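Long-range contact in alpha-L-rhamnosidase (Aspergillus terreus, PDB 6GSZ), which probably releases terminal non-reducing alpha-L-rhamnose from alpha-L-rhamnosides by hydrolysis, and binds calcium: residues A[177-182]-A[499-504]. Numbering follows the deposited sequence.
Sequences SYQYRH and RSEQLN. With NAG (2-acetamido-2-deoxy-beta-D-glucopyranose), chain B.
At the interface of the N-terminal and six-hairpin domains, Y180 and Q179 pack against the GlcNAc on N504, an N-glycan whose first sugar rests on the neighbouring domain. Segment 177-182, the end of the loop that leads into strand 182-188 of the rhamnosidase N-terminal domain, abuts the C-terminal end of helix 488-503 in the six-hairpin glycosidase domain. The Y180 ring is the centrepiece. S500 CB lies over one face in a CH-pi contact, 4.0 Å from the ring centroid, while Q179 CG covers the opposite face near the rim. E501 OE1 approaches the ring edge in plane, 3.8 Å from Y180 CE2, with the carboxylate turned 79° from the ring. Beside this ring, S177 OG donates to E501 OE2 over 2.8 Å, meeting it on the anti side and 31° out of the carboxylate plane; the backbone N of N515 also binds OE2, helping to fix the buried acid. E501 CG is anti to the carbonyl carbon, beside the backbone N, and the bend at chi2 turns CD toward the loop. Two waters join the carboxylate to the Q179 amide, one linking OE1 to NE2 and the other OE2 to OE1 of Q179, so both ends of the amide are engaged. The sugar itself, joined through C1 to N504 ND2, lays its acetamido methyl C8 3.7 Å from Y180 CZ. Its carbonyl is gripped from across the interface: Q179 NE2 donates to NAG O7 over 2.9 Å, nearly straight at 173°, and a third water, 2.7 Å from Y180 OH, accepts from N504 ND2 and lies within bonding reach of O7.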
# COMPACT_ATOMS: atom_id res chain seq x y z
N SER A 177 12.50 -5.73 -5.64
CA SER A 177 13.15 -6.22 -6.84
C SER A 177 14.59 -6.49 -6.40
O SER A 177 15.50 -5.72 -6.66
CB SER A 177 13.06 -5.23 -7.98
OG SER A 177 11.71 -5.07 -8.39
N TYR A 178 14.78 -7.68 -5.78
CA TYR A 178 15.98 -7.93 -4.95
C TYR A 178 17.28 -7.86 -5.74
O TYR A 178 18.32 -7.54 -5.14
CB TYR A 178 15.93 -9.32 -4.33
CG TYR A 178 14.75 -9.59 -3.44
CD1 TYR A 178 14.58 -8.92 -2.23
CD2 TYR A 178 13.81 -10.55 -3.77
CE1 TYR A 178 13.55 -9.25 -1.36
CE2 TYR A 178 12.76 -10.88 -2.93
CZ TYR A 178 12.61 -10.23 -1.72
OH TYR A 178 11.58 -10.60 -0.89
N GLN A 179 17.26 -8.16 -7.05
CA GLN A 179 18.52 -8.10 -7.81
C GLN A 179 19.04 -6.66 -7.96
O GLN A 179 20.20 -6.48 -8.37
CB GLN A 179 18.43 -8.79 -9.17
CG GLN A 179 17.65 -8.09 -10.27
CD GLN A 179 16.17 -8.33 -10.27
OE1 GLN A 179 15.47 -8.30 -9.22
NE2 GLN A 179 15.68 -8.57 -11.49
N TYR A 180 18.16 -5.67 -7.76
CA TYR A 180 18.50 -4.25 -7.82
C TYR A 180 18.56 -3.62 -6.43
O TYR A 180 19.46 -2.81 -6.16
CB TYR A 180 17.48 -3.50 -8.67
CG TYR A 180 17.38 -4.01 -10.08
CD1 TYR A 180 18.47 -3.89 -10.93
CD2 TYR A 180 16.23 -4.60 -10.56
CE1 TYR A 180 18.40 -4.34 -12.23
CE2 TYR A 180 16.17 -5.11 -11.85
CZ TYR A 180 17.24 -4.93 -12.69
OH TYR A 180 17.25 -5.41 -13.97
N ARG A 181 17.62 -3.97 -5.57
CA ARG A 181 17.44 -3.28 -4.28
C ARG A 181 16.93 -4.32 -3.29
O ARG A 181 15.98 -5.03 -3.60
CB ARG A 181 16.46 -2.12 -4.43
CG ARG A 181 16.29 -1.25 -3.19
CD ARG A 181 15.32 -0.11 -3.42
NE ARG A 181 13.96 -0.61 -3.56
CZ ARG A 181 13.07 -0.85 -2.57
NH1 ARG A 181 13.28 -0.37 -1.33
NH2 ARG A 181 11.97 -1.57 -2.88
N HIS A 182 17.61 -4.39 -2.15
CA HIS A 182 17.26 -5.41 -1.16
C HIS A 182 17.25 -4.74 0.21
O HIS A 182 18.28 -4.24 0.67
CB HIS A 182 18.26 -6.56 -1.25
CG HIS A 182 17.94 -7.81 -0.49
ND1 HIS A 182 18.21 -9.05 -1.02
CD2 HIS A 182 17.38 -7.99 0.72
CE1 HIS A 182 17.80 -9.96 -0.15
NE2 HIS A 182 17.34 -9.35 0.95
N ARG A 499 11.29 1.71 -11.67
CA ARG A 499 12.30 2.34 -12.50
C ARG A 499 13.41 1.33 -12.85
O ARG A 499 13.82 1.24 -14.00
CB ARG A 499 12.84 3.59 -11.79
CG ARG A 499 13.97 4.29 -12.52
CD ARG A 499 13.59 4.66 -13.95
NE ARG A 499 14.53 5.59 -14.51
CZ ARG A 499 14.65 5.89 -15.82
NH1 ARG A 499 13.85 5.27 -16.69
NH2 ARG A 499 15.54 6.80 -16.19
N SER A 500 13.95 0.62 -11.84
CA SER A 500 15.00 -0.36 -12.10
C SER A 500 14.54 -1.43 -13.11
O SER A 500 15.32 -1.77 -14.06
CB SER A 500 15.41 -1.03 -10.80
OG SER A 500 16.03 -0.12 -9.89
N GLU A 501 13.31 -1.90 -12.94
CA GLU A 501 12.77 -2.92 -13.79
C GLU A 501 12.65 -2.40 -15.23
O GLU A 501 12.98 -3.07 -16.22
CB GLU A 501 11.45 -3.45 -13.25
CG GLU A 501 11.56 -4.19 -11.92
CD GLU A 501 12.01 -5.63 -11.90
OE1 GLU A 501 12.62 -6.06 -12.88
OE2 GLU A 501 11.66 -6.26 -10.87
N GLN A 502 12.10 -1.16 -15.37
CA GLN A 502 11.95 -0.51 -16.66
C GLN A 502 13.29 -0.38 -17.38
O GLN A 502 13.34 -0.55 -18.64
CB GLN A 502 11.32 0.86 -16.40
CG GLN A 502 11.19 1.70 -17.67
CD GLN A 502 10.94 3.15 -17.36
OE1 GLN A 502 11.43 3.67 -16.35
NE2 GLN A 502 10.18 3.79 -18.24
N LEU A 503 14.35 -0.03 -16.65
CA LEU A 503 15.64 0.19 -17.31
C LEU A 503 16.20 -1.12 -17.90
O LEU A 503 17.08 -1.04 -18.77
CB LEU A 503 16.63 0.83 -16.35
CG LEU A 503 16.36 2.32 -16.11
CD1 LEU A 503 17.11 2.81 -14.87
CD2 LEU A 503 16.68 3.15 -17.36
N ASN A 504 15.74 -2.28 -17.44
CA ASN A 504 16.12 -3.55 -18.06
C ASN A 504 15.02 -4.14 -18.94
O ASN A 504 15.06 -5.32 -19.29
CB ASN A 504 16.51 -4.57 -17.01
CG ASN A 504 17.28 -5.73 -17.61
OD1 ASN A 504 18.11 -5.54 -18.52
ND2 ASN A 504 16.99 -6.91 -17.11
C1 NAG B . 17.66 -8.12 -17.58
C2 NAG B . 17.96 -9.05 -16.40
C3 NAG B . 18.50 -10.37 -16.90
C4 NAG B . 17.58 -11.02 -17.90
C5 NAG B . 17.31 -10.02 -19.02
C6 NAG B . 16.26 -10.56 -19.97
C7 NAG B . 18.63 -8.33 -14.15
C8 NAG B . 19.72 -7.65 -13.36
N2 NAG B . 18.89 -8.47 -15.48
O3 NAG B . 18.68 -11.24 -15.78
O4 NAG B . 18.26 -12.16 -18.40
O5 NAG B . 16.76 -8.82 -18.43
O6 NAG B . 15.08 -11.03 -19.23
O7 NAG B . 17.57 -8.70 -13.64
O HOH W 1 12.96 -8.74 -12.76
O HOH W 2 12.62 -8.45 -9.39
O HOH W 3 15.20 -6.89 -14.90